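Local coordinates for nitrogenase molybdenum-iron protein alpha chain (Clostridium pasteurianum, PDB 4WES) that forms, with the beta chain, the molybdenum-iron component of nitrogenase and carries the iron-molybdenum cofactor at which dinitrogen is reduced to ammonia, at residues Y82-R87 with E103-T108; V70-G75 with D125-A130; I66-H71 with D243-K248. One frame throughout, in Å; residues are numbered along the deposited sequence. Where two conformers were deposited one is given.

Interaction 1 of 3, residues Y82-R87 with E103-T108. With ICS (iron-sulfur-molybdenum cluster with interstitial carbon), chain F; HCA (3-hydroxy-3-carboxy-adipic acid), chain E.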
loop_
_atom_site.group_PDB
_atom_site.type_symbol
_atom_site.label_atom_id
_atom_site.label_comp_id
_atom_site.label_asym_id
_atom_site.label_seq_id
_atom_site.Cartn_x
_atom_site.Cartn_y
_atom_site.Cartn_z
ATOM N N TYR A 82 -8.591 -26.360 2.358
ATOM C CA TYR A 82 -9.441 -25.940 1.255
ATOM C C TYR A 82 -10.899 -25.687 1.671
ATOM O O TYR A 82 -11.699 -25.258 0.833
ATOM C CB TYR A 82 -9.310 -26.923 0.084
ATOM C CG TYR A 82 -7.921 -26.879 -0.484
ATOM C CD1 TYR A 82 -7.422 -25.716 -1.052
ATOM C CD2 TYR A 82 -7.094 -27.995 -0.465
ATOM C CE1 TYR A 82 -6.125 -25.640 -1.549
ATOM C CE2 TYR A 82 -5.795 -27.914 -0.947
ATOM C CZ TYR A 82 -5.321 -26.752 -1.503
ATOM O OH TYR A 82 -4.041 -26.646 -2.022
ATOM N N THR A 83 -11.192 -25.834 2.976
ATOM C CA THR A 83 -12.480 -25.439 3.537
ATOM C C THR A 83 -12.345 -24.225 4.440
ATOM O O THR A 83 -13.293 -23.866 5.159
ATOM C CB THR A 83 -13.190 -26.593 4.240
ATOM O OG1 THR A 83 -12.444 -27.029 5.393
ATOM C CG2 THR A 83 -13.427 -27.746 3.283
ATOM N N TRP A 84 -11.218 -23.534 4.388
ATOM C CA TRP A 84 -10.943 -22.372 5.219
ATOM C C TRP A 84 -11.435 -21.077 4.564
ATOM O O TRP A 84 -10.666 -20.285 3.997
ATOM C CB TRP A 84 -9.452 -22.323 5.577
ATOM C CG TRP A 84 -9.050 -21.463 6.713
ATOM C CD1 TRP A 84 -9.841 -20.735 7.551
ATOM C CD2 TRP A 84 -7.711 -21.238 7.145
ATOM N NE1 TRP A 84 -9.088 -20.079 8.499
ATOM C CE2 TRP A 84 -7.768 -20.351 8.230
ATOM C CE3 TRP A 84 -6.472 -21.647 6.673
ATOM C CZ2 TRP A 84 -6.623 -19.895 8.872
ATOM C CZ3 TRP A 84 -5.327 -21.212 7.321
ATOM C CH2 TRP A 84 -5.418 -20.342 8.408
ATOM N N GLY A 85 -12.731 -20.843 4.653
ATOM C CA GLY A 85 -13.304 -19.566 4.259
ATOM C C GLY A 85 -13.640 -19.357 2.798
ATOM O O GLY A 85 -14.201 -18.324 2.465
ATOM N N GLY A 86 -13.337 -20.330 1.942
ATOM C CA GLY A 86 -13.628 -20.150 0.532
ATOM C C GLY A 86 -15.099 -20.175 0.201
ATOM O O GLY A 86 -15.530 -19.593 -0.788
ATOM N N ARG A 87 -15.890 -20.886 1.003
ATOM C CA ARG A 87 -17.350 -20.905 0.866
ATOM C C ARG A 87 -17.896 -19.944 1.923
ATOM O O ARG A 87 -17.645 -20.098 3.117
ATOM C CB ARG A 87 -17.913 -22.296 1.013
ATOM C CG ARG A 87 -19.424 -22.335 0.881
ATOM C CD ARG A 87 -19.923 -23.713 0.614
ATOM N NE ARG A 87 -21.373 -23.839 0.657
ATOM C CZ ARG A 87 -22.082 -24.149 1.744
ATOM N NH1 ARG A 87 -23.379 -24.328 1.653
ATOM N NH2 ARG A 87 -21.490 -24.281 2.934
ATOM N N GLU A 103 -13.987 -18.701 11.633
ATOM C CA GLU A 103 -12.690 -18.179 11.233
ATOM C C GLU A 103 -11.591 -19.225 11.331
ATOM O O GLU A 103 -10.445 -18.909 11.052
ATOM C CB GLU A 103 -12.342 -16.932 12.050
ATOM C CG GLU A 103 -13.333 -15.793 11.867
ATOM C CD GLU A 103 -13.475 -14.817 13.016
ATOM O OE1 GLU A 103 -13.874 -13.659 12.752
ATOM O OE2 GLU A 103 -13.240 -15.206 14.182
ATOM N N TYR A 104 -11.932 -20.448 11.713
ATOM C CA TYR A 104 -10.979 -21.497 12.003
ATOM C C TYR A 104 -11.209 -22.705 11.115
ATOM O O TYR A 104 -12.332 -22.968 10.717
ATOM C CB TYR A 104 -11.100 -21.996 13.452
ATOM C CG TYR A 104 -10.884 -20.946 14.490
ATOM C CD1 TYR A 104 -9.658 -20.761 15.095
ATOM C CD2 TYR A 104 -11.922 -20.117 14.914
ATOM C CE1 TYR A 104 -9.471 -19.787 16.070
ATOM C CE2 TYR A 104 -11.729 -19.152 15.882
ATOM C CZ TYR A 104 -10.515 -18.999 16.478
ATOM O OH TYR A 104 -10.354 -18.031 17.432
ATOM N N VAL A 105 -10.148 -23.478 10.857
ATOM C CA VAL A 105 -10.318 -24.869 10.418
ATOM C C VAL A 105 -9.513 -25.782 11.330
ATOM O O VAL A 105 -8.411 -25.433 11.785
ATOM C CB VAL A 105 -9.933 -25.102 8.942
ATOM C CG1 VAL A 105 -10.967 -24.474 8.022
ATOM C CG2 VAL A 105 -8.525 -24.614 8.612
ATOM N N PHE A 106 -10.086 -26.968 11.533
ATOM C CA PHE A 106 -9.565 -27.950 12.477
ATOM C C PHE A 106 -9.314 -29.263 11.764
ATOM O O PHE A 106 -10.155 -29.706 11.005
ATOM C CB PHE A 106 -10.605 -28.185 13.568
ATOM C CG PHE A 106 -10.975 -26.952 14.342
ATOM C CD1 PHE A 106 -10.137 -26.474 15.329
ATOM C CD2 PHE A 106 -12.131 -26.271 14.079
ATOM C CE1 PHE A 106 -10.486 -25.348 16.028
ATOM C CE2 PHE A 106 -12.512 -25.152 14.806
ATOM C CZ PHE A 106 -11.664 -24.677 15.762
ATOM N N SER A 107 -8.200 -29.922 12.075
ATOM C CA SER A 107 -7.970 -31.213 11.461
ATOM C C SER A 107 -6.968 -32.024 12.241
ATOM O O SER A 107 -6.299 -31.550 13.172
ATOM C CB SER A 107 -7.443 -31.045 10.067
ATOM O OG SER A 107 -6.096 -30.619 10.111
ATOM N N THR A 108 -6.866 -33.315 11.866
ATOM C CA THR A 108 -5.882 -34.198 12.465
ATOM C C THR A 108 -4.577 -34.220 11.683
ATOM O O THR A 108 -3.622 -34.851 12.131
ATOM C CB THR A 108 -6.423 -35.624 12.563
ATOM O OG1 THR A 108 -6.832 -36.048 11.260
ATOM C CG2 THR A 108 -7.595 -35.702 13.541
HETATM FE FE1 ICS F . -27.468 -26.352 -2.745
HETATM MO MO1 ICS F . -21.189 -24.039 -4.648
HETATM FE FE2 ICS F . -24.922 -27.037 -3.087
HETATM FE FE3 ICS F . -25.533 -24.612 -2.142
HETATM FE FE4 ICS F . -26.085 -25.245 -4.663
HETATM FE FE5 ICS F . -23.751 -24.413 -5.389
HETATM FE FE6 ICS F . -22.603 -26.148 -3.776
HETATM FE FE7 ICS F . -23.197 -23.785 -2.896
HETATM C CX ICS F . -24.395 -25.209 -3.687
HETATM S S1A ICS F . -26.589 -27.485 -4.548
HETATM S S1B ICS F . -22.056 -25.808 -5.909
HETATM S S2A ICS F . -25.943 -26.612 -1.103
HETATM S S2B ICS F . -23.012 -28.178 -3.083
HETATM S S3A ICS F . -25.619 -24.345 -6.651
HETATM S S3B ICS F . -21.313 -24.920 -2.448
HETATM S S4A ICS F . -27.454 -24.093 -3.228
HETATM S S4B ICS F . -22.922 -22.464 -4.662
HETATM S S5A ICS F . -24.326 -22.999 -1.174
HETATM C C1 HCA E . -17.637 -26.824 -3.464
HETATM C C2 HCA E . -17.710 -25.377 -2.969
HETATM C C3 HCA E . -18.131 -24.372 -4.039
HETATM C C4 HCA E . -16.967 -23.989 -4.974
HETATM C C5 HCA E . -17.410 -22.788 -5.827
HETATM C C6 HCA E . -16.689 -22.493 -7.108
HETATM C C7 HCA E . -18.619 -23.095 -3.353
HETATM O O1 HCA E . -18.296 -27.160 -4.458
HETATM O O2 HCA E . -16.937 -27.627 -2.826
HETATM O O3 HCA E . -16.474 -21.276 -7.399
HETATM O O4 HCA E . -16.341 -23.440 -7.848
HETATM O O5 HCA E . -19.743 -22.658 -3.687
HETATM O O6 HCA E . -17.866 -22.523 -2.552
HETATM O O7 HCA E . -19.174 -24.908 -4.839
#

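Interaction 2 of 3, residues V70-G75 with D125-A130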
loop_
_atom_site.group_PDB
_atom_site.type_symbol
_atom_site.label_atom_id
_atom_site.label_comp_id
_atom_site.label_asym_id
_atom_site.label_seq_id
_atom_site.Cartn_x
_atom_site.Cartn_y
_atom_site.Cartn_z
ATOM N N VAL A 70 -17.518 -27.682 16.583
ATOM C CA VAL A 70 -16.144 -27.781 16.057
ATOM C C VAL A 70 -16.092 -28.916 15.041
ATOM O O VAL A 70 -16.368 -30.050 15.361
ATOM C CB VAL A 70 -15.113 -27.975 17.193
ATOM C CG1 VAL A 70 -13.762 -28.407 16.631
ATOM C CG2 VAL A 70 -14.983 -26.710 17.998
ATOM N N HIS A 71 -15.759 -28.562 13.790
ATOM C CA HIS A 71 -15.724 -29.525 12.701
ATOM C C HIS A 71 -14.293 -29.964 12.424
ATOM O O HIS A 71 -13.485 -29.183 11.957
ATOM C CB HIS A 71 -16.328 -28.900 11.429
ATOM C CG HIS A 71 -17.714 -28.394 11.633
ATOM N ND1 HIS A 71 -18.810 -29.213 11.727
ATOM C CD2 HIS A 71 -18.155 -27.126 11.758
ATOM C CE1 HIS A 71 -19.875 -28.454 11.924
ATOM N NE2 HIS A 71 -19.503 -27.189 11.920
ATOM N N ILE A 72 -13.982 -31.212 12.782
ATOM C CA ILE A 72 -12.625 -31.740 12.642
ATOM C C ILE A 72 -12.529 -32.613 11.409
ATOM O O ILE A 72 -13.192 -33.650 11.317
ATOM C CB ILE A 72 -12.181 -32.559 13.876
ATOM C CG1 ILE A 72 -12.332 -31.740 15.174
ATOM C CG2 ILE A 72 -10.747 -33.033 13.685
ATOM C CD1 ILE A 72 -11.980 -32.531 16.433
ATOM N N THR A 73 -11.708 -32.186 10.449
ATOM C CA THR A 73 -11.419 -33.026 9.292
ATOM C C THR A 73 -10.381 -34.076 9.684
ATOM O O THR A 73 -9.291 -33.730 10.115
ATOM C CB THR A 73 -10.862 -32.181 8.137
ATOM O OG1 THR A 73 -11.846 -31.179 7.812
ATOM C CG2 THR A 73 -10.501 -33.026 6.949
ATOM N N HIS A 74 -10.761 -35.339 9.520
ATOM C CA HIS A 74 -9.822 -36.425 9.779
ATOM C C HIS A 74 -9.154 -36.794 8.441
ATOM O O HIS A 74 -9.747 -37.486 7.613
ATOM C CB HIS A 74 -10.511 -37.622 10.417
ATOM C CG HIS A 74 -9.562 -38.698 10.823
ATOM N ND1 HIS A 74 -8.338 -38.448 11.407
ATOM C CD2 HIS A 74 -9.667 -40.037 10.685
ATOM C CE1 HIS A 74 -7.761 -39.608 11.668
ATOM N NE2 HIS A 74 -8.553 -40.584 11.255
ATOM N N GLY A 75 -7.963 -36.247 8.209
ATOM C CA GLY A 75 -7.318 -36.400 6.907
ATOM C C GLY A 75 -6.031 -35.634 6.923
ATOM O O GLY A 75 -5.688 -34.988 7.912
ATOM N N ASP A 125 -7.193 -37.990 20.296
ATOM C CA ASP A 125 -6.491 -36.926 20.969
ATOM C C ASP A 125 -6.883 -35.547 20.481
ATOM O O ASP A 125 -6.996 -34.604 21.279
ATOM C CB ASP A 125 -4.978 -37.121 20.886
ATOM C CG ASP A 125 -4.464 -38.328 21.658
ATOM O OD1 ASP A 125 -5.185 -38.887 22.506
ATOM O OD2 ASP A 125 -3.270 -38.700 21.407
ATOM N N ALA A 126 -7.169 -35.433 19.178
ATOM C CA ALA A 126 -7.630 -34.166 18.620
ATOM C C ALA A 126 -9.012 -33.795 19.106
ATOM O O ALA A 126 -9.304 -32.626 19.373
ATOM C CB ALA A 126 -7.600 -34.211 17.099
ATOM N N ILE A 127 -9.904 -34.783 19.206
ATOM C CA ILE A 127 -11.234 -34.527 19.761
ATOM C C ILE A 127 -11.127 -33.987 21.193
ATOM O O ILE A 127 -11.786 -33.010 21.568
ATOM C CB ILE A 127 -12.118 -35.779 19.719
ATOM C CG1 ILE A 127 -12.443 -36.191 18.275
ATOM C CG2 ILE A 127 -13.411 -35.585 20.518
ATOM C CD1 ILE A 127 -12.938 -37.619 18.164
ATOM N N HIS A 128 -10.301 -34.635 22.010
ATOM C CA HIS A 128 -10.122 -34.164 23.382
ATOM C C HIS A 128 -9.474 -32.782 23.442
ATOM O O HIS A 128 -9.907 -31.966 24.254
ATOM C CB HIS A 128 -9.316 -35.150 24.192
ATOM C CG HIS A 128 -10.103 -36.363 24.588
ATOM N ND1 HIS A 128 -10.762 -36.452 25.791
ATOM C CD2 HIS A 128 -10.363 -37.524 23.928
ATOM C CE1 HIS A 128 -11.380 -37.618 25.852
ATOM N NE2 HIS A 128 -11.151 -38.295 24.740
ATOM N N GLU A 129 -8.490 -32.484 22.594
ATOM C CA GLU A 129 -7.947 -31.125 22.561
ATOM C C GLU A 129 -8.995 -30.118 22.164
ATOM O O GLU A 129 -9.086 -29.058 22.778
ATOM C CB GLU A 129 -6.720 -31.048 21.657
ATOM C CG GLU A 129 -5.490 -31.705 22.242
ATOM C CD GLU A 129 -4.243 -31.724 21.362
ATOM O OE1 GLU A 129 -4.287 -31.304 20.204
ATOM O OE2 GLU A 129 -3.196 -32.172 21.893
ATOM N N ALA A 130 -9.804 -30.440 21.151
ATOM C CA ALA A 130 -10.855 -29.509 20.751
ATOM C C ALA A 130 -11.841 -29.251 21.886
ATOM O O ALA A 130 -12.263 -28.121 22.117
ATOM C CB ALA A 130 -11.593 -30.039 19.549
#

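Interaction 3 of 3, residues I66-H71 with D243-K248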
loop_
_atom_site.group_PDB
_atom_site.type_symbol
_atom_site.label_atom_id
_atom_site.label_comp_id
_atom_site.label_asym_id
_atom_site.label_seq_id
_atom_site.Cartn_x
_atom_site.Cartn_y
_atom_site.Cartn_z
ATOM N N ILE A 66 -22.642 -24.760 10.625
ATOM C CA ILE A 66 -23.092 -24.802 12.035
ATOM C C ILE A 66 -21.964 -24.237 12.893
ATOM O O ILE A 66 -20.918 -24.857 13.066
ATOM C CB ILE A 66 -23.504 -26.212 12.473
ATOM C CG1 ILE A 66 -24.605 -26.760 11.577
ATOM C CG2 ILE A 66 -23.967 -26.167 13.946
ATOM C CD1 ILE A 66 -25.027 -28.182 11.890
ATOM N N LYS A 67 -22.172 -23.037 13.437
ATOM C CA LYS A 67 -21.075 -22.185 13.861
ATOM C C LYS A 67 -20.529 -22.475 15.236
ATOM O O LYS A 67 -19.446 -22.014 15.570
ATOM C CB LYS A 67 -21.527 -20.725 13.782
ATOM C CG LYS A 67 -22.631 -20.378 14.780
ATOM C CD LYS A 67 -23.365 -19.105 14.452
ATOM C CE LYS A 67 -24.584 -18.955 15.317
ATOM N NZ LYS A 67 -25.319 -17.708 15.017
ATOM N N ASP A 68 -21.304 -23.188 16.073
ATOM C CA ASP A 68 -20.863 -23.483 17.454
ATOM C C ASP A 68 -20.552 -24.965 17.627
ATOM O O ASP A 68 -20.391 -25.444 18.766
ATOM C CB ASP A 68 -21.856 -22.976 18.494
ATOM C CG ASP A 68 -23.236 -23.580 18.366
ATOM O OD1 ASP A 68 -23.518 -24.311 17.407
ATOM O OD2 ASP A 68 -24.031 -23.275 19.257
ATOM N N MET A 69 -20.392 -25.663 16.503
ATOM C CA MET A 69 -19.870 -27.014 16.451
ATOM C C MET A 69 -18.446 -26.974 15.931
ATOM O O MET A 69 -18.202 -26.278 14.944
ATOM C CB MET A 69 -20.819 -27.839 15.561
ATOM C CG MET A 69 -20.502 -29.280 15.270
ATOM S SD MET A 69 -21.972 -30.031 14.532
ATOM C CE MET A 69 -21.222 -31.630 14.133
ATOM N N VAL A 70 -17.518 -27.682 16.583
ATOM C CA VAL A 70 -16.144 -27.781 16.057
ATOM C C VAL A 70 -16.092 -28.916 15.041
ATOM O O VAL A 70 -16.368 -30.050 15.361
ATOM C CB VAL A 70 -15.113 -27.975 17.193
ATOM C CG1 VAL A 70 -13.762 -28.407 16.631
ATOM C CG2 VAL A 70 -14.983 -26.710 17.998
ATOM N N HIS A 71 -15.759 -28.562 13.790
ATOM C CA HIS A 71 -15.724 -29.525 12.701
ATOM C C HIS A 71 -14.293 -29.964 12.424
ATOM O O HIS A 71 -13.485 -29.183 11.957
ATOM C CB HIS A 71 -16.328 -28.900 11.429
ATOM C CG HIS A 71 -17.714 -28.394 11.633
ATOM N ND1 HIS A 71 -18.810 -29.213 11.727
ATOM C CD2 HIS A 71 -18.155 -27.126 11.758
ATOM C CE1 HIS A 71 -19.875 -28.454 11.924
ATOM N NE2 HIS A 71 -19.503 -27.189 11.920
ATOM N N ASP A 243 -25.829 -19.728 9.352
ATOM C CA ASP A 243 -25.781 -19.082 10.648
ATOM C C ASP A 243 -26.415 -19.908 11.766
ATOM O O ASP A 243 -26.787 -19.333 12.794
ATOM C CB ASP A 243 -26.399 -17.665 10.598
ATOM C CG ASP A 243 -26.047 -16.829 11.819
ATOM O OD1 ASP A 243 -24.910 -16.915 12.325
ATOM O OD2 ASP A 243 -26.945 -16.082 12.314
ATOM N N ALA A 244 -26.497 -21.226 11.620
ATOM C CA ALA A 244 -27.181 -22.044 12.603
ATOM C C ALA A 244 -26.348 -22.283 13.839
ATOM O O ALA A 244 -25.137 -22.472 13.782
ATOM C CB ALA A 244 -27.532 -23.402 12.005
ATOM N N THR A 245 -27.048 -22.341 14.978
ATOM C CA THR A 245 -26.512 -22.996 16.151
ATOM C C THR A 245 -26.877 -24.470 16.125
ATOM O O THR A 245 -27.908 -24.884 15.549
ATOM C CB THR A 245 -27.057 -22.393 17.457
ATOM O OG1 THR A 245 -28.463 -22.613 17.499
ATOM C CG2 THR A 245 -26.704 -20.932 17.556
ATOM N N TYR A 246 -26.070 -25.265 16.825
ATOM C CA TYR A 246 -26.376 -26.676 16.985
ATOM C C TYR A 246 -27.753 -26.879 17.608
ATOM O O TYR A 246 -28.554 -27.725 17.178
ATOM C CB TYR A 246 -25.264 -27.316 17.825
ATOM C CG TYR A 246 -25.399 -28.792 18.014
ATOM C CD1 TYR A 246 -25.041 -29.677 17.012
ATOM C CD2 TYR A 246 -25.869 -29.327 19.226
ATOM C CE1 TYR A 246 -25.136 -31.032 17.168
ATOM C CE2 TYR A 246 -25.948 -30.697 19.387
ATOM C CZ TYR A 246 -25.597 -31.552 18.376
ATOM O OH TYR A 246 -25.712 -32.899 18.552
ATOM N N GLU A 247 -28.066 -26.087 18.645
ATOM C CA GLU A 247 -29.342 -26.219 19.334
ATOM C C GLU A 247 -30.514 -25.935 18.404
ATOM O O GLU A 247 -31.564 -26.588 18.505
ATOM C CB GLU A 247 -29.343 -25.309 20.546
ATOM C CG GLU A 247 -30.642 -25.328 21.341
ATOM C CD GLU A 247 -30.520 -24.443 22.545
ATOM O OE1 GLU A 247 -31.204 -23.401 22.562
ATOM O OE2 GLU A 247 -29.742 -24.793 23.458
ATOM N N LYS A 248 -30.376 -24.976 17.498
ATOM C CA LYS A 248 -31.475 -24.725 16.566
ATOM C C LYS A 248 -31.699 -25.922 15.661
ATOM O O LYS A 248 -32.849 -26.266 15.333
ATOM C CB LYS A 248 -31.284 -23.426 15.772
ATOM C CG LYS A 248 -31.622 -22.247 16.671
ATOM C CD LYS A 248 -31.192 -20.881 16.267
ATOM C CE LYS A 248 -31.949 -20.388 15.104
ATOM N NZ LYS A 248 -31.638 -18.943 14.721
HETATM O O HOH W 1 -26.165 -24.526 20.250
#

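Interaction 1 of 3, residues Y82-R87 with E103-T108
The indole of W84 lies against V105 and is tied at its edge to E103. CG is anti to the backbone N (chi1 -163°), and the indole crosses V105 at about a right angle. V105 CG2 sits over one face, 4.0 Å from the centroid of the W84 five-membered ring, a CH-pi contact; CG1 packs 3.6 Å from W84 CB and also reaches the T83 carbonyl. W84 NE1 donates to E103 O at 3.1 Å with an N-H...O angle of 161°; the oxygen lies near the indole plane, whereas the nitrogen stands above the carbonyl plane. Y394 of the beta chain stacks on W84, completing this buried centre. The margins, both partly exposed, are looser: T83 OG1 comes no closer than 4.0 Å to V105 CG1 and bonds instead to S80 and K59, while the E103 side chain starts out away from the loop, with OE2 hydrogen-bonded to L2 N of the beta chain. Farther along, extended R87 enters the cofactor site, its NH1 3.3 Å from S5A of the iron-sulfur-molybdenum cluster and its CB beside homocitrate. The contact thus belongs to the alpha-beta interface of the MoFe protein, on a loop leading into the cofactor pocket.

Interaction 2 of 3, residues V70-G75 with D125-A130
I72 and V70 project from one face of strand 70-74 onto helix 125-130, meeting it chiefly at A130. The tip of I72 does most of the touching: CD1 lies 4.0 Å from A130 CB, at the same distance from I127 CA, and 4.1 Å from I127 CG1. It also rests beside the carbonyl oxygen of A126, an oxygen already engaged within the helix by A130 N at 2.9 Å. The extended end of the isoleucine (chi2 177°) carries CD1 away from the strand and into the helix surface, between one turn and the next. V70 adds a second, smaller touch through CG1, 4.0 Å from A130 CB, so that this single methyl is met by both strand residues. A126 and A130 turn their CB atoms toward the strand; the two axes come within 10.1 Å and run nearly antiparallel, at 159°.

Around this first shell, strand 138-143 holds the strand in place through backbone bonds from V70 and I72, and its I139 packs against both I72 and I127. The alternate residues H71 and T73 point to the other face of the sheet, where they touch K59 of helix 54-63. On the helix, E129 accepts backbone N-H groups from K13, A14 and L15 of the beta chain, and L15 of that chain also packs on A130. Helix 120-134 here forms the connection of a beta-alpha-beta crossover, from strand 106-107 to the parallel strand 138-143, passing over strand 69-74 between them. No hydrogen bond or salt bridge joins the two segments: only aliphatic groups and a carbonyl already used by the helix meet here, which implies that close packing and the burial of apolar surface hold helix to sheet.

Interaction 3 of 3, residues I66-H71 with D243-K248
I66 CA and A244 CA lie 5.0 Å apart where the type I turn from I66 to M69 meets the approach to helix 246-248, and K67 N donates to A244 O at 3.0 Å, almost straight at 168°. I66 CA makes a CA-H...O contact with the same oxygen. K67 reaches D243 with a chain extended beyond CG, and its ammonium is held twice by that residue: NZ forms a salt bridge to OD1 at 2.8 Å, approaching from above the carboxylate plane, and a hydrogen bond to the backbone O at 3.1 Å. K92 O and E94 also take this buried nitrogen, so its charge is probably well compensated. D68 grips the start of the helix. With chi1 at 60°, its CG lies between the backbone N and carbonyl carbon, and OD1 accepts Y246 N on its syn lone pair at 2.8 Å; OD2 receives a water that in turn accepts from E247 N. T245, the N-cap, binds K248 N through OG1 at 3.0 Å, so side chains from both segments serve the first amides of the helix. Apolar contacts complete the interface: I66 CG2 packs 4.2 Å from Y246 CB, and M69 SD lies 4.0 Å from Y246 CD1 in an oblique Met-aromatic contact. The Y246 hydroxyl goes on to H170. H71 NE2 donates to I66 O, tying strand to turn. The contact links two parallel sheets: it joins the entry to strand 69-74 to helix 246-250, between strands 235-239 and 257-260 along the chain, with M69 and Y246 both touching A138 of strand 138-143.

How the interactions relate
All three contacts cluster around the parallel sheet that contains strands 106-107, 69-74, 138-143 and 169-172. Interactions 2 and 3 start from the same strand, 69-74, and their segments overlap at V70 and H71; their centres are about 15 Å apart. Interaction 1 lies about 12 Å from interaction 2 and 15 Å from interaction 3, centre to centre, and is nested along the chain inside the loops closed by both. It joins them through strand 106-107, the neighbour of 69-74, where F106 O and T108 OG1 are probably hydrogen-bonded to T73 N and H74 ND1. Strand 69-74 thus meets helices 120-134 and 246-250, and its neighbour 106-107 continues from the segment that packs on the cofactor loop.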